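Local coordinates for protein thermophilic dibenzothiophene desulfurization enzyme C (Paenibacillus sp. A11-2, PDB 5XDC) that probably oxidises dibenzothiophene to its sulfoxide and then its sulfone, using reduced FMN and molecular oxygen, in a bacterial desulfurization pathway, at residues 109-113 with 225-229; 149-155 with 216-222; 166-172 with 184-190; 245-249 with 334-338. All coordinates share one frame; numbering follows the deposited sequence. Where two conformers were deposited one is given.

Interaction 1: 109-113 with 225-229; sequences QKARW and DELLG. With GOL (glycerol), chain M.
Q109 lays its carboxamide between two backbone carbonyls of the 225-229 loop, spending both NE2 protons there. The bond from Q109 NE2 to L227 O is short and straight (2.8 Å, 172° at the hydrogen), and that from Q109 NE2 to D225 O is 3.1 Å. Both acceptors lie in the amide plane of Q109, yet the NE2 group sits above the carbonyl plane of D225. CG stands anti to the carbonyl carbon (chi1 -73°), and the extended chain beyond it brings the amide there. OE1 accepts from S106 N and lies close to a water that accepts from G229 N. W113 presents its six-membered ring to the loop: CZ3 meets L228 CD2 obliquely at 3.7 Å, and E226 O lies at the ring edge. A glycerol, probably from the crystallisation liquor, covers one face of the W113 ring; R112 NH2 donates to its O1 and R112 NE to its O2, with a weak second bond from NE to O1, and O1 donates to D225 O (2.7 Å). An alanine in place of W113 would probably strip L228 CD2 of its contact with the ring and open a gap between helix 107-119 and the loop. W113 also packs on V101 of helix 85-104, L228 on Y100 and F104, and backbone bonds tie E226 and L228 to strand 184-190, joining helix 107-119 to the beta domain.

Interaction 2: 149-155 with 216-222; sequences SYEINGT and TFSGVVV
Backbone bonds pair I152 with V220 and Y150 with V222 as antiparallel hydrogen-bonded partners, the bond from I152 N to V220 O being 2.7 Å. Beyond a one-residue shift in register the pairing resumes at G154 and F217, where F217 N reaches G154 O at 2.7 Å and 174°. G219 and V220 both face I152, a G1 beta bulge, and the positive phi of G219 suits glycine.

Side-chain polar bonds brace the G1 bulge. N153 OD1 accepts from G219 N (2.9 Å), the donor standing above the carbonyl plane, while N153 ND2 gives a nearly straight bond to E151 OE1 on its anti side. The hydroxyls T155 OG1 and T216 OG1 share a hydrogen bond of 2.9 Å.

Apolar contacts gather on the face of I152. Its two branches part company: CG1, anti to the carbonyl carbon (chi1 -49°), presses on V222 CG1 at a tight 3.3 Å, whereas CG2 lies alongside F217, 3.8 Å from its CG. That face continues onto V170 and A172 of strand 167-174.

I152, V220 and V222 thus pack apolar against strands 167-174 and 184-190, N153 and E151 hold the bulge, and the threonine pair lies past the corner, in the three-stranded sheet.

Interaction 3: 166-172 with 184-190; sequences DRLLVFA and IVAALIP
V170 N donates to A187 O at 2.8 Å, almost straight at 173°, a length shared by L168 N to I189 O and V185 N to A172 O as the shortest direct bonds of this antiparallel hairpin. Three further backbone bonds complete the pairing of L168 with I189, V170 with A187 and A172 with V185. Side chains alternate across the two strands. On one face V170 CG2 meets I189 CG1 at 3.9 Å; on the other, F171 brings CE2 to A186 CB (3.8 Å), and I184 CG2 lies at the ring's edge. F171 also makes an edge-to-face contact with Y100 of helix 85-104.

At the far end R167 folds back over the partner strand. Its chain is bent at chi2 (-68°), which lays the guanidinium over the proline ring; P190 CG lies over the centre of the guanidinium, 4.0 Å from R167 CZ. R167 NH1 donates to D166 O, and R167 NE to a water that donates in turn to L188 O at 2.7 Å. Nearer the backbone, R167 CB rests on L188 CD1, the two side chains crossing at about a right angle. A serine at R167 would probably uncover the P190 ring and leave the bridging water without its NE donor. The hairpin is therefore held by regular amide pairing and apolar alternation through its length, with the R167 guanidinium at its open end, where a planar cation covers a proline and uses its N-H groups on the carbonyl of D166 and a water.

Interaction 4: 245-249 with 334-338; sequences SLWTP and RGQLM
The 3-10 turn leading into helix 247-276 meets helix 331-363, in the helical part of an acyl-CoA dehydrogenase-like fold. R334 carries the polar side. Its NE and NH2 both grip S245 O side-on, each at 3.1 Å and from the same face of the carbonyl plane; a weak bond from R334 NE reaches S245 OG, itself hydrogen-bonded to S242 O. CG anti to the backbone N (chi1 -172°) and a bend at chi2 bring the guanidinium into place. P249 CD covers one of its faces, 3.7 Å from R334 NH2. The remaining nitrogen, NH1, forms a salt bridge with the terminal carboxylate at S414, which probably helps balance this buried charge.

Next to the arginine the packing turns apolar. L337 CD2 touches both L246 CD2 (3.8 Å) and P249 CB (3.9 Å), crossing both side chains at about a right angle. M338, bent at chi2 and chi3, sets its sulfur against the proline backbone, M338 SD lying 3.7 Å from P249 CA. L337 also packs on helix 293-324, and T248 OG1 is bonded to S411 O. Such a buried arginine, shared between S245 O and the C-terminus, ties helices and tail together within the alpha-helical bundle characteristic of this fold.

Overall arrangement
Interactions 1 to 3 form one connected region, whereas interaction 4 lies apart in the helical bundle. Along the chain, interaction 3 is nested within interaction 2, and both within interaction 1; interaction 4 follows. Interactions 2 and 3, with centres 10 Å apart, share the mixed sheet of the middle domain and press V222 against A187 and F217 against V170. Interaction 1, its centre about 11 Å from that of interaction 3, hydrogen-bonds its loop to strand 184-190 and so connects the sheet with helix 107-119. Interaction 4 is 22 Å from interaction 3 between centres. FMN-binding residues N126 and S129 lie close to interaction 3, consistent with the sheet and neighbouring helices bordering the flavin site.

Interaction 1: 109-113 with 225-229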
loop_
_atom_site.group_PDB
_atom_site.type_symbol
_atom_site.label_atom_id
_atom_site.label_comp_id
_atom_site.label_asym_id
_atom_site.label_seq_id
_atom_site.Cartn_x
_atom_site.Cartn_y
_atom_site.Cartn_z
ATOM N N GLN B 109 -9.732 -22.932 -44.708
ATOM C CA GLN B 109 -10.488 -21.765 -44.255
ATOM C C GLN B 109 -9.623 -20.515 -44.265
ATOM O O GLN B 109 -10.037 -19.453 -44.748
ATOM C CB GLN B 109 -11.037 -22.019 -42.845
ATOM C CG GLN B 109 -12.192 -23.004 -42.784
ATOM C CD GLN B 109 -12.681 -23.282 -41.380
ATOM O OE1 GLN B 109 -11.915 -23.701 -40.502
ATOM N NE2 GLN B 109 -13.975 -23.093 -41.168
ATOM N N LYS B 110 -8.404 -20.622 -43.730
ATOM C CA LYS B 110 -7.529 -19.458 -43.670
ATOM C C LYS B 110 -7.140 -18.991 -45.058
ATOM O O LYS B 110 -7.031 -17.786 -45.310
ATOM C CB LYS B 110 -6.275 -19.771 -42.865
ATOM C CG LYS B 110 -6.509 -20.192 -41.456
ATOM C CD LYS B 110 -5.165 -20.330 -40.787
ATOM C CE LYS B 110 -5.213 -21.287 -39.657
ATOM N NZ LYS B 110 -3.874 -21.433 -39.035
ATOM N N ALA B 111 -6.913 -19.937 -45.976
ATOM C CA ALA B 111 -6.542 -19.565 -47.332
ATOM C C ALA B 111 -7.627 -18.733 -47.991
ATOM O O ALA B 111 -7.333 -17.873 -48.830
ATOM C CB ALA B 111 -6.255 -20.822 -48.150
ATOM N N ARG B 112 -8.886 -18.959 -47.621
ATOM C CA ARG B 112 -9.983 -18.143 -48.120
ATOM C C ARG B 112 -10.174 -16.873 -47.302
ATOM O O ARG B 112 -10.250 -15.775 -47.861
ATOM C CB ARG B 112 -11.274 -18.962 -48.119
ATOM C CG ARG B 112 -11.256 -20.120 -49.115
ATOM C CD ARG B 112 -12.618 -20.774 -49.198
ATOM N NE ARG B 112 -12.957 -21.503 -47.978
ATOM C CZ ARG B 112 -12.638 -22.771 -47.734
ATOM N NH1 ARG B 112 -11.950 -23.482 -48.624
ATOM N NH2 ARG B 112 -13.009 -23.329 -46.590
ATOM N N TRP B 113 -10.220 -17.013 -45.973
ATOM C CA TRP B 113 -10.610 -15.905 -45.104
ATOM C C TRP B 113 -9.561 -14.800 -45.069
ATOM O O TRP B 113 -9.908 -13.615 -45.051
ATOM C CB TRP B 113 -10.853 -16.422 -43.685
ATOM C CG TRP B 113 -12.265 -16.766 -43.321
ATOM C CD1 TRP B 113 -13.410 -16.196 -43.803
ATOM C CD2 TRP B 113 -12.676 -17.735 -42.356
ATOM N NE1 TRP B 113 -14.510 -16.769 -43.202
ATOM C CE2 TRP B 113 -14.086 -17.715 -42.313
ATOM C CE3 TRP B 113 -11.992 -18.621 -41.525
ATOM C CZ2 TRP B 113 -14.817 -18.551 -41.476
ATOM C CZ3 TRP B 113 -12.713 -19.452 -40.708
ATOM C CH2 TRP B 113 -14.115 -19.419 -40.688
ATOM N N ASP B 225 -18.918 -24.331 -43.451
ATOM C CA ASP B 225 -17.617 -23.764 -43.777
ATOM C C ASP B 225 -17.272 -22.583 -42.881
ATOM O O ASP B 225 -16.171 -22.033 -43.006
ATOM C CB ASP B 225 -17.546 -23.356 -45.259
ATOM C CG ASP B 225 -18.602 -22.339 -45.658
ATOM O OD1 ASP B 225 -19.726 -22.404 -45.132
ATOM O OD2 ASP B 225 -18.307 -21.483 -46.520
ATOM N N GLU B 226 -18.175 -22.200 -41.972
ATOM C CA GLU B 226 -17.930 -21.110 -41.033
ATOM C C GLU B 226 -17.584 -21.605 -39.635
ATOM O O GLU B 226 -17.151 -20.805 -38.796
ATOM C CB GLU B 226 -19.166 -20.195 -40.977
ATOM C CG GLU B 226 -19.488 -19.567 -42.324
ATOM C CD GLU B 226 -20.835 -18.844 -42.380
ATOM O OE1 GLU B 226 -21.784 -19.265 -41.677
ATOM O OE2 GLU B 226 -20.923 -17.855 -43.146
ATOM N N LEU B 227 -17.786 -22.887 -39.363
ATOM C CA LEU B 227 -17.484 -23.464 -38.065
ATOM C C LEU B 227 -15.982 -23.559 -37.834
ATOM O O LEU B 227 -15.201 -23.868 -38.744
ATOM C CB LEU B 227 -18.121 -24.841 -37.956
ATOM C CG LEU B 227 -19.641 -24.801 -38.091
ATOM C CD1 LEU B 227 -20.176 -26.194 -38.309
ATOM C CD2 LEU B 227 -20.246 -24.197 -36.862
ATOM N N LEU B 228 -15.582 -23.280 -36.598
ATOM C CA LEU B 228 -14.184 -23.308 -36.188
ATOM C C LEU B 228 -13.978 -24.575 -35.375
ATOM O O LEU B 228 -14.380 -24.656 -34.208
ATOM C CB LEU B 228 -13.836 -22.059 -35.391
ATOM C CG LEU B 228 -13.972 -20.768 -36.185
ATOM C CD1 LEU B 228 -13.941 -19.561 -35.252
ATOM C CD2 LEU B 228 -12.883 -20.693 -37.239
ATOM N N GLY B 229 -13.368 -25.576 -36.005
ATOM C CA GLY B 229 -13.208 -26.866 -35.376
ATOM C C GLY B 229 -14.533 -27.588 -35.232
ATOM O O GLY B 229 -15.558 -27.226 -35.824
HETATM C C1 GOL M . -13.891 -20.095 -44.875
HETATM O O1 GOL M . -14.507 -21.344 -45.064
HETATM C C2 GOL M . -14.706 -19.022 -45.582
HETATM O O2 GOL M . -14.641 -19.269 -46.962
HETATM C C3 GOL M . -16.163 -19.110 -45.111
HETATM O O3 GOL M . -16.911 -18.062 -45.673
HETATM O O HOH W 1 -12.179 -25.431 -38.653
#

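Interaction 2: 149-155 with 216-222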
loop_
_atom_site.group_PDB
_atom_site.type_symbol
_atom_site.label_atom_id
_atom_site.label_comp_id
_atom_site.label_asym_id
_atom_site.label_seq_id
_atom_site.Cartn_x
_atom_site.Cartn_y
_atom_site.Cartn_z
ATOM N N SER B 149 -25.039 -27.620 -40.733
ATOM C CA SER B 149 -25.164 -26.271 -40.208
ATOM C C SER B 149 -25.721 -26.323 -38.786
ATOM O O SER B 149 -26.189 -27.359 -38.306
ATOM C CB SER B 149 -26.075 -25.421 -41.091
ATOM O OG SER B 149 -25.542 -25.215 -42.384
ATOM N N TYR B 150 -25.672 -25.179 -38.106
ATOM C CA TYR B 150 -26.272 -25.036 -36.789
ATOM C C TYR B 150 -27.183 -23.822 -36.797
ATOM O O TYR B 150 -26.880 -22.806 -37.430
ATOM C CB TYR B 150 -25.213 -24.875 -35.682
ATOM C CG TYR B 150 -24.588 -26.173 -35.237
ATOM C CD1 TYR B 150 -25.203 -26.962 -34.280
ATOM C CD2 TYR B 150 -23.391 -26.625 -35.785
ATOM C CE1 TYR B 150 -24.651 -28.155 -33.871
ATOM C CE2 TYR B 150 -22.826 -27.828 -35.370
ATOM C CZ TYR B 150 -23.466 -28.585 -34.424
ATOM O OH TYR B 150 -22.928 -29.778 -34.004
ATOM N N GLU B 151 -28.301 -23.933 -36.091
ATOM C CA GLU B 151 -29.201 -22.811 -35.895
ATOM C C GLU B 151 -28.921 -22.229 -34.516
ATOM O O GLU B 151 -28.979 -22.951 -33.515
ATOM C CB GLU B 151 -30.664 -23.236 -36.015
ATOM C CG GLU B 151 -31.616 -22.039 -35.971
ATOM C CD GLU B 151 -33.058 -22.449 -35.800
ATOM O OE1 GLU B 151 -33.693 -22.005 -34.827
ATOM O OE2 GLU B 151 -33.555 -23.234 -36.630
ATOM N N ILE B 152 -28.616 -20.929 -34.480
ATOM C CA ILE B 152 -28.214 -20.233 -33.259
ATOM C C ILE B 152 -29.393 -19.425 -32.746
ATOM O O ILE B 152 -29.993 -18.652 -33.500
ATOM C CB ILE B 152 -27.010 -19.308 -33.504
ATOM C CG1 ILE B 152 -25.902 -20.036 -34.258
ATOM C CG2 ILE B 152 -26.502 -18.748 -32.181
ATOM C CD1 ILE B 152 -25.379 -21.239 -33.549
ATOM N N ASN B 153 -29.677 -19.546 -31.440
ATOM C CA ASN B 153 -30.754 -18.802 -30.802
ATOM C C ASN B 153 -30.326 -18.305 -29.428
ATOM O O ASN B 153 -29.744 -19.058 -28.644
ATOM C CB ASN B 153 -32.006 -19.655 -30.624
ATOM C CG ASN B 153 -32.696 -19.937 -31.926
ATOM O OD1 ASN B 153 -33.336 -19.058 -32.499
ATOM N ND2 ASN B 153 -32.566 -21.167 -32.404
ATOM N N GLY B 154 -30.659 -17.058 -29.133
ATOM C CA GLY B 154 -30.456 -16.491 -27.813
ATOM C C GLY B 154 -29.821 -15.116 -27.887
ATOM O O GLY B 154 -29.396 -14.643 -28.937
ATOM N N THR B 155 -29.781 -14.470 -26.726
ATOM C CA THR B 155 -29.184 -13.146 -26.586
ATOM C C THR B 155 -27.893 -13.280 -25.789
ATOM O O THR B 155 -27.897 -13.814 -24.669
ATOM C CB THR B 155 -30.156 -12.174 -25.925
ATOM O OG1 THR B 155 -31.290 -12.001 -26.784
ATOM C CG2 THR B 155 -29.499 -10.815 -25.704
ATOM N N THR B 216 -28.514 -10.388 -30.326
ATOM C CA THR B 216 -29.606 -11.341 -30.277
ATOM C C THR B 216 -29.586 -12.158 -31.555
ATOM O O THR B 216 -29.551 -11.587 -32.653
ATOM C CB THR B 216 -30.960 -10.640 -30.121
ATOM O OG1 THR B 216 -30.991 -9.949 -28.857
ATOM C CG2 THR B 216 -32.090 -11.667 -30.149
ATOM N N PHE B 217 -29.562 -13.477 -31.401
ATOM C CA PHE B 217 -29.595 -14.413 -32.521
ATOM C C PHE B 217 -30.994 -15.009 -32.597
ATOM O O PHE B 217 -31.422 -15.704 -31.668
ATOM C CB PHE B 217 -28.559 -15.525 -32.340
ATOM C CG PHE B 217 -27.139 -15.029 -32.236
ATOM C CD1 PHE B 217 -26.632 -14.594 -31.031
ATOM C CD2 PHE B 217 -26.317 -14.997 -33.353
ATOM C CE1 PHE B 217 -25.331 -14.137 -30.935
ATOM C CE2 PHE B 217 -25.008 -14.532 -33.263
ATOM C CZ PHE B 217 -24.521 -14.100 -32.055
ATOM N N SER B 218 -31.698 -14.743 -33.695
ATOM C CA SER B 218 -33.024 -15.309 -33.933
ATOM C C SER B 218 -32.969 -16.249 -35.135
ATOM O O SER B 218 -33.053 -15.801 -36.276
ATOM C CB SER B 218 -34.035 -14.194 -34.164
ATOM O OG SER B 218 -34.175 -13.420 -32.995
ATOM N N GLY B 219 -32.853 -17.545 -34.867
ATOM C CA GLY B 219 -32.823 -18.524 -35.943
ATOM C C GLY B 219 -31.678 -18.310 -36.909
ATOM O O GLY B 219 -31.840 -18.493 -38.122
ATOM N N VAL B 220 -30.511 -17.937 -36.394
ATOM C CA VAL B 220 -29.362 -17.615 -37.232
ATOM C C VAL B 220 -28.720 -18.915 -37.697
ATOM O O VAL B 220 -28.337 -19.758 -36.881
ATOM C CB VAL B 220 -28.359 -16.742 -36.457
ATOM C CG1 VAL B 220 -27.059 -16.602 -37.192
ATOM C CG2 VAL B 220 -28.965 -15.371 -36.248
ATOM N N VAL B 221 -28.610 -19.094 -39.010
ATOM C CA VAL B 221 -27.967 -20.291 -39.552
ATOM C C VAL B 221 -26.484 -20.004 -39.741
ATOM O O VAL B 221 -26.117 -19.008 -40.373
ATOM C CB VAL B 221 -28.612 -20.720 -40.879
ATOM C CG1 VAL B 221 -27.980 -22.026 -41.355
ATOM C CG2 VAL B 221 -30.102 -20.881 -40.726
ATOM N N VAL B 222 -25.624 -20.842 -39.159
ATOM C CA VAL B 222 -24.200 -20.794 -39.468
ATOM C C VAL B 222 -23.837 -22.064 -40.226
ATOM O O VAL B 222 -24.198 -23.183 -39.823
ATOM C CB VAL B 222 -23.312 -20.546 -38.228
ATOM C CG1 VAL B 222 -24.097 -20.055 -37.037
ATOM C CG2 VAL B 222 -22.410 -21.692 -37.886
#

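Interaction 3: 166-172 with 184-190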
loop_
_atom_site.group_PDB
_atom_site.type_symbol
_atom_site.label_atom_id
_atom_site.label_comp_id
_atom_site.label_asym_id
_atom_site.label_seq_id
_atom_site.Cartn_x
_atom_site.Cartn_y
_atom_site.Cartn_z
ATOM N N ASP B 166 -17.144 -6.525 -39.481
ATOM C CA ASP B 166 -17.269 -7.243 -40.745
ATOM C C ASP B 166 -17.588 -8.713 -40.541
ATOM O O ASP B 166 -18.292 -9.313 -41.364
ATOM C CB ASP B 166 -15.989 -7.068 -41.558
ATOM C CG ASP B 166 -15.728 -5.626 -41.877
ATOM O OD1 ASP B 166 -16.306 -5.136 -42.858
ATOM O OD2 ASP B 166 -14.989 -4.954 -41.136
ATOM N N ARG B 167 -17.066 -9.317 -39.473
ATOM C CA ARG B 167 -17.377 -10.672 -39.068
ATOM C C ARG B 167 -17.467 -10.683 -37.549
ATOM O O ARG B 167 -16.784 -9.908 -36.870
ATOM C CB ARG B 167 -16.315 -11.695 -39.516
ATOM C CG ARG B 167 -16.225 -11.956 -41.026
ATOM C CD ARG B 167 -17.474 -12.658 -41.506
ATOM N NE ARG B 167 -17.406 -13.107 -42.900
ATOM C CZ ARG B 167 -17.699 -12.355 -43.957
ATOM N NH1 ARG B 167 -18.069 -11.097 -43.819
ATOM N NH2 ARG B 167 -17.641 -12.877 -45.180
ATOM N N LEU B 168 -18.328 -11.553 -37.036
ATOM C CA LEU B 168 -18.456 -11.827 -35.612
ATOM C C LEU B 168 -17.933 -13.222 -35.301
ATOM O O LEU B 168 -18.318 -14.203 -35.950
ATOM C CB LEU B 168 -19.914 -11.733 -35.149
ATOM C CG LEU B 168 -20.581 -10.377 -35.293
ATOM C CD1 LEU B 168 -22.072 -10.477 -34.970
ATOM C CD2 LEU B 168 -19.911 -9.380 -34.379
ATOM N N LEU B 169 -17.079 -13.312 -34.289
ATOM C CA LEU B 169 -16.713 -14.583 -33.695
ATOM C C LEU B 169 -17.789 -14.967 -32.688
ATOM O O LEU B 169 -17.941 -14.310 -31.653
ATOM C CB LEU B 169 -15.338 -14.462 -33.040
ATOM C CG LEU B 169 -14.805 -15.702 -32.339
ATOM C CD1 LEU B 169 -14.611 -16.868 -33.339
ATOM C CD2 LEU B 169 -13.493 -15.389 -31.599
ATOM N N VAL B 170 -18.532 -16.030 -32.977
ATOM C CA VAL B 170 -19.732 -16.384 -32.220
ATOM C C VAL B 170 -19.493 -17.707 -31.508
ATOM O O VAL B 170 -18.833 -18.606 -32.045
ATOM C CB VAL B 170 -20.970 -16.458 -33.145
ATOM C CG1 VAL B 170 -22.184 -16.910 -32.381
ATOM C CG2 VAL B 170 -21.238 -15.117 -33.792
ATOM N N PHE B 171 -20.020 -17.817 -30.284
ATOM C CA PHE B 171 -19.952 -19.028 -29.480
ATOM C C PHE B 171 -21.349 -19.444 -29.053
ATOM O O PHE B 171 -22.167 -18.595 -28.684
ATOM C CB PHE B 171 -19.091 -18.814 -28.243
ATOM C CG PHE B 171 -17.640 -18.593 -28.549
ATOM C CD1 PHE B 171 -17.176 -17.342 -28.891
ATOM C CD2 PHE B 171 -16.743 -19.635 -28.473
ATOM C CE1 PHE B 171 -15.836 -17.138 -29.175
ATOM C CE2 PHE B 171 -15.399 -19.425 -28.761
ATOM C CZ PHE B 171 -14.957 -18.177 -29.099
ATOM N N ALA B 172 -21.607 -20.751 -29.076
ATOM C CA ALA B 172 -22.896 -21.294 -28.661
ATOM C C ALA B 172 -22.686 -22.697 -28.120
ATOM O O ALA B 172 -21.638 -23.314 -28.331
ATOM C CB ALA B 172 -23.901 -21.309 -29.818
ATOM N N ILE B 184 -19.362 -26.780 -26.909
ATOM C CA ILE B 184 -19.202 -25.420 -27.406
ATOM C C ILE B 184 -18.893 -25.454 -28.892
ATOM O O ILE B 184 -17.972 -26.151 -29.333
ATOM C CB ILE B 184 -18.103 -24.672 -26.640
ATOM C CG1 ILE B 184 -18.514 -24.480 -25.183
ATOM C CG2 ILE B 184 -17.879 -23.307 -27.288
ATOM C CD1 ILE B 184 -17.384 -23.977 -24.291
ATOM N N VAL B 185 -19.648 -24.700 -29.672
ATOM C CA VAL B 185 -19.310 -24.482 -31.070
ATOM C C VAL B 185 -18.963 -23.018 -31.251
ATOM O O VAL B 185 -19.525 -22.124 -30.601
ATOM C CB VAL B 185 -20.433 -24.888 -32.047
ATOM C CG1 VAL B 185 -20.638 -26.390 -32.017
ATOM C CG2 VAL B 185 -21.708 -24.153 -31.727
ATOM N N ALA B 186 -18.018 -22.784 -32.150
ATOM C CA ALA B 186 -17.546 -21.461 -32.492
ATOM C C ALA B 186 -17.614 -21.309 -33.999
ATOM O O ALA B 186 -17.445 -22.282 -34.737
ATOM C CB ALA B 186 -16.108 -21.217 -31.998
ATOM N N ALA B 187 -17.849 -20.084 -34.445
ATOM C CA ALA B 187 -17.958 -19.812 -35.871
ATOM C C ALA B 187 -17.612 -18.358 -36.128
ATOM O O ALA B 187 -17.642 -17.516 -35.223
ATOM C CB ALA B 187 -19.362 -20.127 -36.403
ATOM N N LEU B 188 -17.291 -18.066 -37.386
ATOM C CA LEU B 188 -17.002 -16.707 -37.834
ATOM C C LEU B 188 -18.006 -16.377 -38.931
ATOM O O LEU B 188 -17.963 -16.990 -40.008
ATOM C CB LEU B 188 -15.565 -16.589 -38.349
ATOM C CG LEU B 188 -15.101 -15.172 -38.653
ATOM C CD1 LEU B 188 -14.868 -14.389 -37.391
ATOM C CD2 LEU B 188 -13.829 -15.170 -39.468
ATOM N N ILE B 189 -18.914 -15.438 -38.658
ATOM C CA ILE B 189 -20.060 -15.219 -39.543
ATOM C C ILE B 189 -20.208 -13.734 -39.838
ATOM O O ILE B 189 -19.768 -12.870 -39.055
ATOM C CB ILE B 189 -21.367 -15.794 -38.943
ATOM C CG1 ILE B 189 -21.787 -15.040 -37.672
ATOM C CG2 ILE B 189 -21.212 -17.262 -38.679
ATOM C CD1 ILE B 189 -23.203 -15.348 -37.227
ATOM N N PRO B 190 -20.835 -13.395 -40.966
ATOM C CA PRO B 190 -21.163 -11.988 -41.236
ATOM C C PRO B 190 -22.105 -11.432 -40.181
ATOM O O PRO B 190 -22.994 -12.128 -39.689
ATOM C CB PRO B 190 -21.834 -12.033 -42.619
ATOM C CG PRO B 190 -21.493 -13.344 -43.197
ATOM C CD PRO B 190 -21.286 -14.283 -42.056
HETATM O O HOH W 2 -17.254 -16.007 -42.476
#

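Interaction 4: 245-249 with 334-338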
loop_
_atom_site.group_PDB
_atom_site.type_symbol
_atom_site.label_atom_id
_atom_site.label_comp_id
_atom_site.label_asym_id
_atom_site.label_seq_id
_atom_site.Cartn_x
_atom_site.Cartn_y
_atom_site.Cartn_z
ATOM N N SER B 245 -5.151 -23.622 -26.809
ATOM C CA SER B 245 -5.359 -22.998 -25.506
ATOM C C SER B 245 -4.439 -21.800 -25.277
ATOM O O SER B 245 -4.590 -21.131 -24.242
ATOM C CB SER B 245 -5.182 -24.030 -24.383
ATOM O OG SER B 245 -3.814 -24.325 -24.143
ATOM N N LEU B 246 -3.505 -21.495 -26.196
ATOM C CA LEU B 246 -2.770 -20.237 -26.127
ATOM C C LEU B 246 -3.691 -19.034 -26.250
ATOM O O LEU B 246 -3.269 -17.918 -25.938
ATOM C CB LEU B 246 -1.714 -20.119 -27.221
ATOM C CG LEU B 246 -0.459 -20.996 -27.160
ATOM C CD1 LEU B 246 0.390 -20.722 -28.404
ATOM C CD2 LEU B 246 0.335 -20.725 -25.884
ATOM N N TRP B 247 -4.927 -19.233 -26.706
ATOM C CA TRP B 247 -5.826 -18.102 -26.892
ATOM C C TRP B 247 -5.942 -17.281 -25.609
ATOM O O TRP B 247 -5.927 -16.042 -25.657
ATOM C CB TRP B 247 -7.211 -18.578 -27.343
ATOM C CG TRP B 247 -8.153 -17.427 -27.460
ATOM C CD1 TRP B 247 -8.279 -16.589 -28.512
ATOM C CD2 TRP B 247 -9.043 -16.942 -26.445
ATOM N NE1 TRP B 247 -9.216 -15.622 -28.242
ATOM C CE2 TRP B 247 -9.704 -15.821 -26.976
ATOM C CE3 TRP B 247 -9.355 -17.363 -25.148
ATOM C CZ2 TRP B 247 -10.652 -15.097 -26.251
ATOM C CZ3 TRP B 247 -10.297 -16.647 -24.427
ATOM C CH2 TRP B 247 -10.934 -15.530 -24.981
ATOM N N THR B 248 -6.029 -17.954 -24.457
ATOM C CA THR B 248 -6.259 -17.223 -23.210
ATOM C C THR B 248 -5.050 -16.399 -22.802
ATOM O O THR B 248 -5.217 -15.195 -22.555
ATOM C CB THR B 248 -6.671 -18.187 -22.099
ATOM O OG1 THR B 248 -7.519 -19.191 -22.645
ATOM C CG2 THR B 248 -7.420 -17.425 -20.995
ATOM N N PRO B 249 -3.829 -16.947 -22.699
ATOM C CA PRO B 249 -2.697 -16.064 -22.370
ATOM C C PRO B 249 -2.518 -14.945 -23.374
ATOM O O PRO B 249 -2.234 -13.812 -22.971
ATOM C CB PRO B 249 -1.488 -17.014 -22.330
ATOM C CG PRO B 249 -1.965 -18.297 -22.962
ATOM C CD PRO B 249 -3.431 -18.367 -22.723
ATOM N N ARG B 334 2.487 -23.852 -22.140
ATOM C CA ARG B 334 1.307 -23.000 -22.059
ATOM C C ARG B 334 1.100 -22.501 -20.634
ATOM O O ARG B 334 0.778 -21.325 -20.422
ATOM C CB ARG B 334 0.077 -23.769 -22.543
ATOM C CG ARG B 334 -1.177 -22.926 -22.677
ATOM C CD ARG B 334 -2.043 -22.932 -21.424
ATOM N NE ARG B 334 -3.322 -22.287 -21.708
ATOM C CZ ARG B 334 -4.120 -21.719 -20.808
ATOM N NH1 ARG B 334 -3.790 -21.680 -19.523
ATOM N NH2 ARG B 334 -5.256 -21.171 -21.212
ATOM N N GLY B 335 1.288 -23.386 -19.653
ATOM C CA GLY B 335 1.066 -23.014 -18.265
ATOM C C GLY B 335 2.055 -21.982 -17.771
ATOM O O GLY B 335 1.673 -21.005 -17.118
ATOM N N GLN B 336 3.337 -22.169 -18.082
ATOM C CA GLN B 336 4.335 -21.161 -17.735
ATOM C C GLN B 336 4.010 -19.828 -18.385
ATOM O O GLN B 336 4.136 -18.773 -17.757
ATOM C CB GLN B 336 5.729 -21.607 -18.160
ATOM C CG GLN B 336 6.264 -22.763 -17.348
ATOM C CD GLN B 336 7.607 -23.241 -17.855
ATOM O OE1 GLN B 336 8.227 -22.594 -18.703
ATOM N NE2 GLN B 336 8.065 -24.378 -17.341
ATOM N N LEU B 337 3.582 -19.849 -19.649
ATOM C CA LEU B 337 3.232 -18.598 -20.297
ATOM C C LEU B 337 2.052 -17.942 -19.595
ATOM O O LEU B 337 2.071 -16.731 -19.342
ATOM C CB LEU B 337 2.914 -18.833 -21.769
ATOM C CG LEU B 337 2.443 -17.565 -22.478
ATOM C CD1 LEU B 337 3.469 -16.450 -22.516
ATOM C CD2 LEU B 337 1.963 -17.893 -23.894
ATOM N N MET B 338 1.024 -18.722 -19.262
ATOM C CA MET B 338 -0.146 -18.151 -18.602
ATOM C C MET B 338 0.225 -17.548 -17.249
ATOM O O MET B 338 -0.292 -16.496 -16.868
ATOM C CB MET B 338 -1.231 -19.208 -18.439
ATOM C CG MET B 338 -2.545 -18.656 -17.879
ATOM S SD MET B 338 -3.396 -17.520 -18.997
ATOM C CE MET B 338 -3.386 -16.005 -18.018
#